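Local coordinates for protein heavy metal cation tricomponent efflux pump ZneA(CzcA-like) (Cupriavidus metallidurans, PDB 4K0J) that exports zinc ions in exchange for protons as the inner-membrane RND pump of a three-part heavy-metal efflux system, at residues R688-V693 with M828-E833; P694-V699 with V810-R815; V710-D715 with Q786-R791; A727-L732 with L772-A777. All blocks are in the same frame, centred on the assembly; numbering follows the deposited sequence.

In the fold
Contacts 1 and 2 belong to one small α/β subdomain and touch each other. Contact 1 joins its two helices through leucine, isoleucine and an arginine; contact 2 pairs its loop and strand through backbone bonds and a polar side-chain network. Contacts 3 and 4, centred 44 to 53 Å from these, lie in the insertion between the second and third strands in chain order (699-701 and 807-812) and meet at Val714. All four are partly buried: contacts 2 and 4 have no exposed touching residue, whereas the charged face of contact 3's antiparallel ladder carries exposed His789 and Arg791. Contact 4, held by carbon contacts, chiefly leucine and valine, lays a helix on a short strand. Contacts 3 and 4 reach the second subunit.

Contact 1: R688-V693 with M828-E833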
loop_
_atom_site.group_PDB
_atom_site.type_symbol
_atom_site.label_atom_id
_atom_site.label_comp_id
_atom_site.label_asym_id
_atom_site.label_seq_id
_atom_site.Cartn_x
_atom_site.Cartn_y
_atom_site.Cartn_z
ATOM N N ARG C 688 30.867 -35.228 -14.288
ATOM C CA ARG C 688 32.158 -35.822 -14.619
ATOM C C ARG C 688 32.920 -34.985 -15.639
ATOM O O ARG C 688 34.146 -34.929 -15.610
ATOM C CB ARG C 688 31.972 -37.240 -15.152
ATOM C CG ARG C 688 31.330 -38.196 -14.167
ATOM C CD ARG C 688 31.115 -39.559 -14.807
ATOM N NE ARG C 688 32.376 -40.179 -15.200
ATOM C CZ ARG C 688 33.079 -40.990 -14.417
ATOM N NH1 ARG C 688 32.638 -41.279 -13.199
ATOM N NH2 ARG C 688 34.218 -41.512 -14.850
ATOM N N LEU C 689 32.190 -34.331 -16.536
ATOM C CA LEU C 689 32.808 -33.509 -17.568
ATOM C C LEU C 689 33.335 -32.213 -16.975
ATOM O O LEU C 689 34.532 -31.933 -17.039
ATOM C CB LEU C 689 31.805 -33.207 -18.685
ATOM C CG LEU C 689 32.322 -32.550 -19.972
ATOM C CD1 LEU C 689 32.299 -31.027 -19.892
ATOM C CD2 LEU C 689 33.721 -33.049 -20.305
ATOM N N LEU C 690 32.428 -31.428 -16.404
ATOM C CA LEU C 690 32.764 -30.124 -15.848
ATOM C C LEU C 690 33.871 -30.203 -14.816
ATOM O O LEU C 690 34.659 -29.266 -14.675
ATOM C CB LEU C 690 31.536 -29.476 -15.217
ATOM C CG LEU C 690 30.500 -28.916 -16.184
ATOM C CD1 LEU C 690 29.415 -28.206 -15.405
ATOM C CD2 LEU C 690 31.165 -27.975 -17.171
ATOM N N LYS C 691 33.940 -31.318 -14.095
ATOM C CA LYS C 691 34.937 -31.430 -13.039
ATOM C C LYS C 691 36.328 -31.722 -13.595
ATOM O O LYS C 691 37.295 -31.829 -12.844
ATOM C CB LYS C 691 34.517 -32.453 -11.983
ATOM C CG LYS C 691 34.562 -33.895 -12.431
ATOM C CD LYS C 691 33.831 -34.785 -11.433
ATOM C CE LYS C 691 34.260 -34.501 -9.996
ATOM N NZ LYS C 691 33.613 -35.436 -9.028
ATOM N N THR C 692 36.423 -31.828 -14.917
ATOM C CA THR C 692 37.709 -32.026 -15.583
ATOM C C THR C 692 38.299 -30.706 -16.089
ATOM O O THR C 692 39.515 -30.573 -16.222
ATOM C CB THR C 692 37.602 -33.031 -16.756
ATOM O OG1 THR C 692 36.600 -32.594 -17.685
ATOM C CG2 THR C 692 37.237 -34.415 -16.240
ATOM N N VAL C 693 37.431 -29.738 -16.372
ATOM C CA VAL C 693 37.859 -28.411 -16.817
ATOM C C VAL C 693 38.680 -27.698 -15.732
ATOM O O VAL C 693 38.234 -27.586 -14.590
ATOM C CB VAL C 693 36.643 -27.546 -17.220
ATOM C CG1 VAL C 693 37.087 -26.199 -17.768
ATOM C CG2 VAL C 693 35.784 -28.283 -18.236
ATOM N N MET C 828 31.484 -25.084 -24.129
ATOM C CA MET C 828 31.770 -25.687 -25.428
ATOM C C MET C 828 31.906 -27.205 -25.295
ATOM O O MET C 828 31.419 -27.958 -26.138
ATOM C CB MET C 828 33.030 -25.084 -26.060
ATOM C CG MET C 828 33.269 -25.516 -27.502
ATOM S SD MET C 828 34.634 -24.646 -28.297
ATOM C CE MET C 828 34.060 -22.951 -28.203
ATOM N N ARG C 829 32.556 -27.650 -24.225
ATOM C CA ARG C 829 32.734 -29.080 -23.992
ATOM C C ARG C 829 31.437 -29.776 -23.564
ATOM O O ARG C 829 31.362 -31.005 -23.549
ATOM C CB ARG C 829 33.832 -29.323 -22.954
ATOM C CG ARG C 829 35.209 -28.830 -23.375
ATOM C CD ARG C 829 36.244 -29.126 -22.305
ATOM N NE ARG C 829 36.299 -30.551 -21.991
ATOM C CZ ARG C 829 37.074 -31.081 -21.051
ATOM N NH1 ARG C 829 37.862 -30.302 -20.323
ATOM N NH2 ARG C 829 37.059 -32.390 -20.837
ATOM N N ILE C 830 30.422 -28.990 -23.212
ATOM C CA ILE C 830 29.123 -29.537 -22.813
ATOM C C ILE C 830 28.335 -30.062 -24.017
ATOM O O ILE C 830 27.621 -31.062 -23.917
ATOM C CB ILE C 830 28.277 -28.487 -22.044
ATOM C CG1 ILE C 830 28.915 -28.179 -20.689
ATOM C CG2 ILE C 830 26.849 -28.971 -21.832
ATOM C CD1 ILE C 830 29.008 -29.378 -19.779
ATOM N N ASP C 831 28.487 -29.396 -25.159
ATOM C CA ASP C 831 27.716 -29.721 -26.357
ATOM C C ASP C 831 28.041 -31.103 -26.918
ATOM O O ASP C 831 27.304 -31.629 -27.755
ATOM C CB ASP C 831 27.932 -28.659 -27.433
ATOM C CG ASP C 831 27.718 -27.256 -26.909
ATOM O OD1 ASP C 831 26.944 -27.095 -25.940
ATOM O OD2 ASP C 831 28.324 -26.314 -27.463
ATOM N N LYS C 832 29.146 -31.679 -26.456
ATOM C CA LYS C 832 29.546 -33.026 -26.846
ATOM C C LYS C 832 28.476 -34.042 -26.458
ATOM O O LYS C 832 28.065 -34.871 -27.272
ATOM C CB LYS C 832 30.861 -33.408 -26.165
ATOM C CG LYS C 832 31.993 -32.414 -26.356
ATOM C CD LYS C 832 33.201 -32.820 -25.526
ATOM C CE LYS C 832 34.372 -31.874 -25.735
ATOM N NZ LYS C 832 35.557 -32.280 -24.928
ATOM N N GLU C 833 28.031 -33.965 -25.208
ATOM C CA GLU C 833 27.101 -34.943 -24.653
ATOM C C GLU C 833 25.651 -34.594 -24.959
ATOM O O GLU C 833 25.243 -34.539 -26.120
ATOM C CB GLU C 833 27.287 -35.048 -23.137
ATOM C CG GLU C 833 28.676 -34.674 -22.651
ATOM C CD GLU C 833 29.759 -35.563 -23.226
ATOM O OE1 GLU C 833 30.900 -35.079 -23.381
ATOM O OE2 GLU C 833 29.473 -36.744 -23.521
#
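Leu689 and Arg829 carry most of this contact near the ends of helices 676-690 and 820-830, and an apolar cluster of Leu689, Leu690 and Ile830 lies beside them toward Trp845. In that cluster CD1 of Ile830 is the shared point: it lies 3.7 Å from CD1 of Leu689 and equally 3.7 Å from CD2 of Leu690, so one methyl touches two successive leucines. Leu690 and Ile830 also both rest on Trp845 of strand 843-847, which backs the helix pair. Arg829 makes the second kind of contact. Its chain is bent about CG-CD (chi3 57°), which turns NE out of the extended line, and the guanidinium is bordered by carbon of two residues: CD2 of Leu689 is 3.4 Å from its NH2, and CG2 of Val693 is 3.6 Å from its NH1. The hydroxyl OG1 of Thr692 stands 3.2 Å from NH2 of Arg829. OE1 of Glu833 comes only to 4.5 Å from CG of Leu689, on the edge of the contact. Val693 in turn continues the packing onto Phe822, Glu825 and Ala826 of helix 820-830. The charged arginine head is thus central to the contact, yet segment 688-693 meets it mostly with carbon.

Contact 2: P694-V699 with V810-R815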
loop_
_atom_site.group_PDB
_atom_site.type_symbol
_atom_site.label_atom_id
_atom_site.label_comp_id
_atom_site.label_asym_id
_atom_site.label_seq_id
_atom_site.Cartn_x
_atom_site.Cartn_y
_atom_site.Cartn_z
ATOM N N PRO C 694 39.887 -27.219 -16.089
ATOM C CA PRO C 694 40.845 -26.607 -15.153
ATOM C C PRO C 694 40.340 -25.361 -14.423
ATOM O O PRO C 694 41.021 -24.887 -13.514
ATOM C CB PRO C 694 42.022 -26.228 -16.058
ATOM C CG PRO C 694 41.928 -27.152 -17.208
ATOM C CD PRO C 694 40.460 -27.348 -17.440
ATOM N N GLY C 695 39.184 -24.835 -14.812
ATOM C CA GLY C 695 38.629 -23.665 -14.154
ATOM C C GLY C 695 37.656 -24.006 -13.039
ATOM O O GLY C 695 37.626 -23.348 -11.999
ATOM N N ALA C 696 36.855 -25.044 -13.261
ATOM C CA ALA C 696 35.853 -25.473 -12.294
ATOM C C ALA C 696 36.517 -26.092 -11.074
ATOM O O ALA C 696 37.294 -27.034 -11.199
ATOM C CB ALA C 696 34.899 -26.464 -12.937
ATOM N N GLN C 697 36.202 -25.570 -9.894
ATOM C CA GLN C 697 36.863 -26.031 -8.680
ATOM C C GLN C 697 36.080 -27.121 -7.956
ATOM O O GLN C 697 36.545 -28.255 -7.852
ATOM C CB GLN C 697 37.153 -24.863 -7.741
ATOM C CG GLN C 697 38.364 -25.093 -6.858
ATOM C CD GLN C 697 39.673 -25.002 -7.621
ATOM O OE1 GLN C 697 39.688 -24.748 -8.823
ATOM N NE2 GLN C 697 40.784 -25.202 -6.918
ATOM N N ASP C 698 34.905 -26.780 -7.443
ATOM C CA ASP C 698 34.036 -27.783 -6.844
ATOM C C ASP C 698 32.911 -28.069 -7.828
ATOM O O ASP C 698 32.463 -27.156 -8.513
ATOM C CB ASP C 698 33.465 -27.282 -5.518
ATOM C CG ASP C 698 34.525 -26.666 -4.621
ATOM O OD1 ASP C 698 35.344 -27.420 -4.053
ATOM O OD2 ASP C 698 34.534 -25.425 -4.474
ATOM N N VAL C 699 32.485 -29.329 -7.921
ATOM C CA VAL C 699 31.350 -29.713 -8.767
ATOM C C VAL C 699 30.555 -30.840 -8.122
ATOM O O VAL C 699 31.120 -31.877 -7.786
ATOM C CB VAL C 699 31.790 -30.202 -10.170
ATOM C CG1 VAL C 699 30.626 -30.892 -10.880
ATOM C CG2 VAL C 699 32.308 -29.056 -11.017
ATOM N N VAL C 810 23.639 -29.193 -11.279
ATOM C CA VAL C 810 25.060 -29.412 -11.107
ATOM C C VAL C 810 25.686 -28.111 -10.637
ATOM O O VAL C 810 26.008 -27.242 -11.445
ATOM C CB VAL C 810 25.739 -29.873 -12.410
ATOM C CG1 VAL C 810 27.204 -30.167 -12.156
ATOM C CG2 VAL C 810 25.048 -31.100 -12.970
ATOM N N ARG C 811 25.845 -27.971 -9.327
ATOM C CA ARG C 811 26.420 -26.756 -8.779
ATOM C C ARG C 811 27.950 -26.803 -8.763
ATOM O O ARG C 811 28.543 -27.861 -8.541
ATOM C CB ARG C 811 25.833 -26.451 -7.398
ATOM C CG ARG C 811 26.290 -27.331 -6.263
ATOM C CD ARG C 811 25.708 -26.802 -4.962
ATOM N NE ARG C 811 26.409 -27.284 -3.776
ATOM C CZ ARG C 811 25.999 -28.307 -3.035
ATOM N NH1 ARG C 811 24.892 -28.962 -3.361
ATOM N NH2 ARG C 811 26.693 -28.679 -1.967
ATOM N N LEU C 812 28.572 -25.650 -9.018
ATOM C CA LEU C 812 30.023 -25.551 -9.199
ATOM C C LEU C 812 30.571 -24.126 -9.022
ATOM O O LEU C 812 29.897 -23.150 -9.342
ATOM C CB LEU C 812 30.424 -26.074 -10.582
ATOM C CG LEU C 812 30.114 -25.188 -11.791
ATOM C CD1 LEU C 812 31.124 -25.445 -12.894
ATOM C CD2 LEU C 812 28.698 -25.412 -12.302
ATOM N N ASN C 813 31.803 -24.012 -8.529
ATOM C CA ASN C 813 32.433 -22.701 -8.323
ATOM C C ASN C 813 33.494 -22.346 -9.370
ATOM O O ASN C 813 34.265 -23.201 -9.801
ATOM C CB ASN C 813 33.036 -22.606 -6.919
ATOM C CG ASN C 813 31.990 -22.706 -5.827
ATOM O OD1 ASN C 813 30.877 -22.196 -5.967
ATOM N ND2 ASN C 813 32.340 -23.369 -4.731
ATOM N N LEU C 814 33.537 -21.074 -9.756
ATOM C CA LEU C 814 34.433 -20.603 -10.814
ATOM C C LEU C 814 35.878 -20.435 -10.361
ATOM O O LEU C 814 36.769 -20.225 -11.183
ATOM C CB LEU C 814 33.916 -19.282 -11.400
ATOM C CG LEU C 814 33.258 -18.262 -10.456
ATOM C CD1 LEU C 814 34.240 -17.667 -9.452
ATOM C CD2 LEU C 814 32.581 -17.157 -11.256
ATOM N N ARG C 815 36.094 -20.528 -9.052
ATOM C CA ARG C 815 37.397 -20.283 -8.429
ATOM C C ARG C 815 38.549 -21.044 -9.076
ATOM O O ARG C 815 38.426 -22.226 -9.390
ATOM C CB ARG C 815 37.325 -20.614 -6.936
ATOM C CG ARG C 815 38.666 -20.690 -6.231
ATOM C CD ARG C 815 38.473 -20.873 -4.738
ATOM N NE ARG C 815 37.497 -21.917 -4.445
ATOM C CZ ARG C 815 37.812 -23.177 -4.167
ATOM N NH1 ARG C 815 36.857 -24.062 -3.917
ATOM N NH2 ARG C 815 39.082 -23.555 -4.139
#
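Val699 and Leu812 are an antiparallel, non-hydrogen-bonded pair where the loop after helix 676-690 turns into an edge strand and joins strand 807-812. Backbone bonds continue the pairing into the loop: Gln697 N gives a nearly straight bond to Asn813 O (3.1 Å, 172°), and Asn813 N reaches Asp698 O at 3.2 Å. On the apolar side, CG2 of Val699 lies 3.6 Å from CB of Leu812, the two side chains running alongside each other from the same face, while CG1 of Val699 meets CG1 of Val810 at 3.7 Å. Leu690 and Thr687 of helix 676-690 cover this side.

The opposite side is polar. OD2 of Asp698, whose CG lies beside the backbone N (chi1 -47°), takes two partners: ND2 of Asn813 at 3.0 Å, on the anti side of the carboxylate, and NH1 of Arg815 at 2.8 Å in a salt bridge. Asp698 OD2 comes in at the edge of the guanidinium, whereas CG of Gln697 sits over one face, 3.2 Å from NH2 of Arg815. That NH2 has a second acid, Glu632, so the arginine head is held between two carboxylates. OD1 of Asn813 accepts from Asp666 N, and Phe648 of strand 645-649 packs against Asp698, Asn813 and Arg815. In the chain, strand 667-672, helix 676-690, strands 699-701 and 807-812, helix 820-830 and strand 843-847 follow as β-α-β-β-α-β, the ferredoxin-like fold, as in the porter subdomains of RND pumps.

Contact 3: V710-D715 with Q786-R791; sequences VRIDVD and QVAHIR
Ile712 and Ile790 run alongside each other from the same face of the sheet, CG1 to CG1 at 3.6 Å, both with CG1 beside the backbone N (chi1 -53° and -68°). Around them on that face CG2 of Ile712 touches CB of Ala788 at 3.8 Å, and CG2 of Val710 stands 4.2 Å from CG2 of Ile790. The backbones hold this row in an antiparallel ladder. Arg711 and Arg791 form a hydrogen-bonded pair, N of each giving to O of the other, and Asp713 N gives to His789 O, with only a weak bond returning. The ladder closes with Asp715 N to Val787 O at 2.6 Å; just beyond, Asp715 is the N-cap residue of helix 716-720, its OD1 accepting from Ala718 N.

The other face is charged. Arg711 NE forms a salt bridge to Asp713 OD2 at 3.1 Å, on the syn side of the carboxylate, within one strand; CG of Arg791 lies over one face of the His789 ring, 4.0 Å above its plane.

Further out, Pro766 and Ile769 of helix 766-771 cover the isoleucine row. Strand 707-714 also pairs in parallel with a strand of the second subunit, where Val227 and Val230 of that subunit pack on Ile712 and Asp713, and Arg228 of that subunit comes close to Arg711. The sheet therefore runs on across the subunit interface, its apolar face against helices. The Arg711–Asp713 bridge would probably soften the repulsion between Arg711 and Arg228 of the second subunit.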
loop_
_atom_site.group_PDB
_atom_site.type_symbol
_atom_site.label_atom_id
_atom_site.label_comp_id
_atom_site.label_asym_id
_atom_site.label_seq_id
_atom_site.Cartn_x
_atom_site.Cartn_y
_atom_site.Cartn_z
ATOM N N VAL C 710 11.985 -47.718 4.498
ATOM C CA VAL C 710 11.156 -48.849 4.864
ATOM C C VAL C 710 9.707 -48.406 4.661
ATOM O O VAL C 710 9.191 -47.554 5.384
ATOM C CB VAL C 710 11.456 -49.353 6.290
ATOM C CG1 VAL C 710 11.807 -48.193 7.205
ATOM C CG2 VAL C 710 10.282 -50.150 6.834
ATOM N N ARG C 711 9.083 -48.958 3.628
ATOM C CA ARG C 711 7.784 -48.510 3.152
ATOM C C ARG C 711 6.685 -49.504 3.491
ATOM O O ARG C 711 6.796 -50.701 3.205
ATOM C CB ARG C 711 7.850 -48.316 1.641
ATOM C CG ARG C 711 6.515 -48.157 0.955
ATOM C CD ARG C 711 6.719 -47.848 -0.512
ATOM N NE ARG C 711 5.471 -47.500 -1.182
ATOM C CZ ARG C 711 5.406 -46.955 -2.392
ATOM N NH1 ARG C 711 6.525 -46.691 -3.060
ATOM N NH2 ARG C 711 4.227 -46.671 -2.932
ATOM N N ILE C 712 5.616 -49.001 4.099
ATOM C CA ILE C 712 4.482 -49.843 4.468
ATOM C C ILE C 712 3.254 -49.538 3.628
ATOM O O ILE C 712 2.548 -48.577 3.886
ATOM C CB ILE C 712 4.123 -49.689 5.955
ATOM C CG1 ILE C 712 5.366 -49.924 6.818
ATOM C CG2 ILE C 712 3.003 -50.651 6.319
ATOM C CD1 ILE C 712 5.333 -49.236 8.146
ATOM N N ASP C 713 3.013 -50.353 2.609
ATOM C CA ASP C 713 1.791 -50.225 1.834
ATOM C C ASP C 713 0.737 -51.066 2.533
ATOM O O ASP C 713 1.075 -51.964 3.292
ATOM C CB ASP C 713 2.004 -50.691 0.395
ATOM C CG ASP C 713 3.037 -49.853 -0.345
ATOM O OD1 ASP C 713 4.178 -50.325 -0.536
ATOM O OD2 ASP C 713 2.708 -48.715 -0.730
ATOM N N VAL C 714 -0.537 -50.768 2.313
ATOM C CA VAL C 714 -1.588 -51.561 2.940
ATOM C C VAL C 714 -2.282 -52.469 1.937
ATOM O O VAL C 714 -2.591 -52.053 0.816
ATOM C CB VAL C 714 -2.637 -50.690 3.658
ATOM C CG1 VAL C 714 -2.056 -50.097 4.930
ATOM C CG2 VAL C 714 -3.144 -49.598 2.733
ATOM N N ASP C 715 -2.511 -53.714 2.353
ATOM C CA ASP C 715 -3.205 -54.698 1.533
ATOM C C ASP C 715 -4.703 -54.502 1.711
ATOM O O ASP C 715 -5.248 -54.718 2.796
ATOM C CB ASP C 715 -2.782 -56.118 1.934
ATOM C CG ASP C 715 -3.292 -57.191 0.977
ATOM O OD1 ASP C 715 -4.477 -57.134 0.574
ATOM O OD2 ASP C 715 -2.502 -58.113 0.651
ATOM N N GLN C 786 0.164 -58.921 8.423
ATOM C CA GLN C 786 -0.913 -59.781 7.964
ATOM C C GLN C 786 -1.770 -59.051 6.937
ATOM O O GLN C 786 -2.556 -59.671 6.220
ATOM C CB GLN C 786 -1.770 -60.195 9.160
ATOM C CG GLN C 786 -2.414 -61.559 9.051
ATOM C CD GLN C 786 -2.895 -62.074 10.397
ATOM O OE1 GLN C 786 -2.335 -61.740 11.445
ATOM N NE2 GLN C 786 -3.937 -62.895 10.374
ATOM N N VAL C 787 -1.618 -57.731 6.867
ATOM C CA VAL C 787 -2.452 -56.911 5.991
ATOM C C VAL C 787 -1.688 -55.762 5.338
ATOM O O VAL C 787 -2.289 -54.885 4.718
ATOM C CB VAL C 787 -3.649 -56.299 6.760
ATOM C CG1 VAL C 787 -4.746 -57.332 6.984
ATOM C CG2 VAL C 787 -3.186 -55.684 8.076
ATOM N N ALA C 788 -0.369 -55.754 5.481
ATOM C CA ALA C 788 0.420 -54.633 4.987
ATOM C C ALA C 788 1.791 -55.074 4.513
ATOM O O ALA C 788 2.497 -55.797 5.211
ATOM C CB ALA C 788 0.562 -53.588 6.061
ATOM N N HIS C 789 2.165 -54.632 3.319
ATOM C CA HIS C 789 3.486 -54.907 2.792
ATOM C C HIS C 789 4.511 -53.949 3.385
ATOM O O HIS C 789 4.642 -52.804 2.936
ATOM C CB HIS C 789 3.488 -54.801 1.269
ATOM C CG HIS C 789 4.651 -55.484 0.621
ATOM N ND1 HIS C 789 5.686 -56.038 1.344
ATOM C CD2 HIS C 789 4.941 -55.708 -0.682
ATOM C CE1 HIS C 789 6.564 -56.572 0.514
ATOM N NE2 HIS C 789 6.137 -56.384 -0.722
ATOM N N ILE C 790 5.216 -54.430 4.409
ATOM C CA ILE C 790 6.343 -53.723 5.003
ATOM C C ILE C 790 7.612 -54.158 4.284
ATOM O O ILE C 790 8.067 -55.289 4.438
ATOM C CB ILE C 790 6.499 -54.046 6.508
ATOM C CG1 ILE C 790 5.340 -53.471 7.321
ATOM C CG2 ILE C 790 7.805 -53.493 7.044
ATOM C CD1 ILE C 790 4.203 -54.429 7.558
ATOM N N ARG C 791 8.183 -53.265 3.489
ATOM C CA ARG C 791 9.367 -53.621 2.734
ATOM C C ARG C 791 10.377 -52.503 2.725
ATOM O O ARG C 791 10.265 -51.552 3.480
ATOM C CB ARG C 791 9.000 -53.974 1.299
ATOM C CG ARG C 791 8.225 -52.897 0.573
ATOM C CD ARG C 791 8.409 -53.032 -0.929
ATOM N NE ARG C 791 9.698 -52.490 -1.354
ATOM C CZ ARG C 791 10.389 -52.921 -2.404
ATOM N NH1 ARG C 791 9.921 -53.923 -3.141
ATOM N NH2 ARG C 791 11.552 -52.354 -2.709
#

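Contact 4: A727-L732 with L772-A777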
loop_
_atom_site.group_PDB
_atom_site.type_symbol
_atom_site.label_atom_id
_atom_site.label_comp_id
_atom_site.label_asym_id
_atom_site.label_seq_id
_atom_site.Cartn_x
_atom_site.Cartn_y
_atom_site.Cartn_z
ATOM N N ALA C 727 -6.822 -46.558 8.001
ATOM C CA ALA C 727 -6.643 -45.478 8.965
ATOM C C ALA C 727 -6.104 -45.972 10.313
ATOM O O ALA C 727 -5.434 -45.223 11.024
ATOM C CB ALA C 727 -7.945 -44.720 9.156
ATOM N N ASP C 728 -6.405 -47.224 10.659
ATOM C CA ASP C 728 -5.914 -47.819 11.900
ATOM C C ASP C 728 -4.407 -48.003 11.788
ATOM O O ASP C 728 -3.648 -47.748 12.734
ATOM C CB ASP C 728 -6.565 -49.185 12.150
ATOM C CG ASP C 728 -8.059 -49.201 11.843
ATOM O OD1 ASP C 728 -8.567 -50.271 11.437
ATOM O OD2 ASP C 728 -8.728 -48.159 12.009
ATOM N N VAL C 729 -3.998 -48.453 10.605
ATOM C CA VAL C 729 -2.603 -48.673 10.263
ATOM C C VAL C 729 -1.829 -47.362 10.262
ATOM O O VAL C 729 -0.805 -47.235 10.925
ATOM C CB VAL C 729 -2.510 -49.289 8.870
ATOM C CG1 VAL C 729 -1.146 -49.927 8.657
ATOM C CG2 VAL C 729 -3.621 -50.309 8.689
ATOM N N MET C 730 -2.331 -46.389 9.507
ATOM C CA MET C 730 -1.715 -45.072 9.421
ATOM C C MET C 730 -1.641 -44.404 10.789
ATOM O O MET C 730 -0.691 -43.679 11.081
ATOM C CB MET C 730 -2.494 -44.187 8.451
ATOM C CG MET C 730 -2.693 -44.800 7.078
ATOM S SD MET C 730 -1.149 -45.075 6.192
ATOM C CE MET C 730 -1.129 -46.854 6.118
ATOM N N ALA C 731 -2.649 -44.646 11.621
ATOM C CA ALA C 731 -2.623 -44.152 12.988
ATOM C C ALA C 731 -1.463 -44.808 13.713
ATOM O O ALA C 731 -0.696 -44.139 14.411
ATOM C CB ALA C 731 -3.924 -44.460 13.695
ATOM N N LEU C 732 -1.346 -46.122 13.531
ATOM C CA LEU C 732 -0.290 -46.900 14.159
ATOM C C LEU C 732 1.076 -46.353 13.795
ATOM O O LEU C 732 1.968 -46.297 14.640
ATOM C CB LEU C 732 -0.387 -48.366 13.736
ATOM C CG LEU C 732 0.767 -49.296 14.118
ATOM C CD1 LEU C 732 0.581 -49.854 15.516
ATOM C CD2 LEU C 732 0.903 -50.418 13.103
ATOM N N LEU C 772 4.377 -56.037 15.522
ATOM C CA LEU C 772 3.451 -55.454 16.483
ATOM C C LEU C 772 2.039 -55.525 15.929
ATOM O O LEU C 772 1.846 -55.613 14.715
ATOM C CB LEU C 772 3.850 -54.030 16.896
ATOM C CG LEU C 772 4.228 -52.962 15.876
ATOM C CD1 LEU C 772 3.019 -52.479 15.102
ATOM C CD2 LEU C 772 4.907 -51.808 16.576
ATOM N N THR C 773 1.060 -55.496 16.826
ATOM C CA THR C 773 -0.308 -55.844 16.468
ATOM C C THR C 773 -1.286 -54.670 16.548
ATOM O O THR C 773 -0.973 -53.609 17.089
ATOM C CB THR C 773 -0.825 -56.988 17.363
ATOM O OG1 THR C 773 -1.968 -57.606 16.757
ATOM C CG2 THR C 773 -1.193 -56.453 18.741
ATOM N N LEU C 774 -2.475 -54.887 15.993
ATOM C CA LEU C 774 -3.567 -53.926 16.032
ATOM C C LEU C 774 -4.889 -54.689 15.924
ATOM O O LEU C 774 -5.021 -55.603 15.108
ATOM C CB LEU C 774 -3.436 -52.903 14.900
ATOM C CG LEU C 774 -3.608 -53.376 13.453
ATOM C CD1 LEU C 774 -4.071 -52.233 12.564
ATOM C CD2 LEU C 774 -2.319 -53.972 12.912
ATOM N N THR C 775 -5.863 -54.325 16.753
ATOM C CA THR C 775 -7.118 -55.074 16.823
ATOM C C THR C 775 -7.989 -54.935 15.572
ATOM O O THR C 775 -7.712 -54.113 14.697
ATOM C CB THR C 775 -7.932 -54.696 18.069
ATOM O OG1 THR C 775 -8.036 -53.271 18.153
ATOM C CG2 THR C 775 -7.250 -55.218 19.322
ATOM N N ALA C 776 -9.042 -55.744 15.499
ATOM C CA ALA C 776 -9.894 -55.798 14.315
ATOM C C ALA C 776 -11.372 -55.642 14.660
ATOM O O ALA C 776 -11.723 -55.121 15.722
ATOM C CB ALA C 776 -9.665 -57.099 13.565
ATOM N N ALA C 777 -12.232 -56.098 13.752
ATOM C CA ALA C 777 -13.678 -56.017 13.945
ATOM C C ALA C 777 -14.205 -57.187 14.772
ATOM O O ALA C 777 -15.286 -57.108 15.357
ATOM C CB ALA C 777 -14.389 -55.955 12.601
#
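The carboxylate of Asp728 is the one flat side-chain group in these two segments, and it is CB of Asp728, not the carboxylate, that touches the strand, 4.0 Å from CD1 of Leu774. The flat end is engaged elsewhere: OD1 accepts a hydrogen bond from Asn725 N, just ahead of helix 726-737, in the manner of one half of a capping box.

The remaining contacts are between branched apolar side chains. CD1 of Leu772 lies against both methyls of Leu732, 3.6 Å from CD1 and 3.6 Å from CD2. Leu732 holds its CG anti to the backbone N (chi1 171°), which brings the branch point within 4.0 Å of CD1 of Leu772. CD1 of Leu774 also lies 4.3 Å from CG2 of Val729, so one methyl bridges two successive helix residues.

The axes of helix 727-732 and strand 773-775 run at 138° to each other and come within 9.8 Å. Leu772 and Leu774 have backbone bonds to Leu784 and Val782, which set the strand in a two-stranded hairpin; Leu784 also packs on Val729 and Leu732, and Phe758 of strand 750-758 touches both Leu732 and Leu772. With 220 Å² buried and contact made by carbon atoms, the helix and hairpin are joined by nonpolar packing, while the carboxylate of Asp728 is turned to Asn725 N at the start of its own helix.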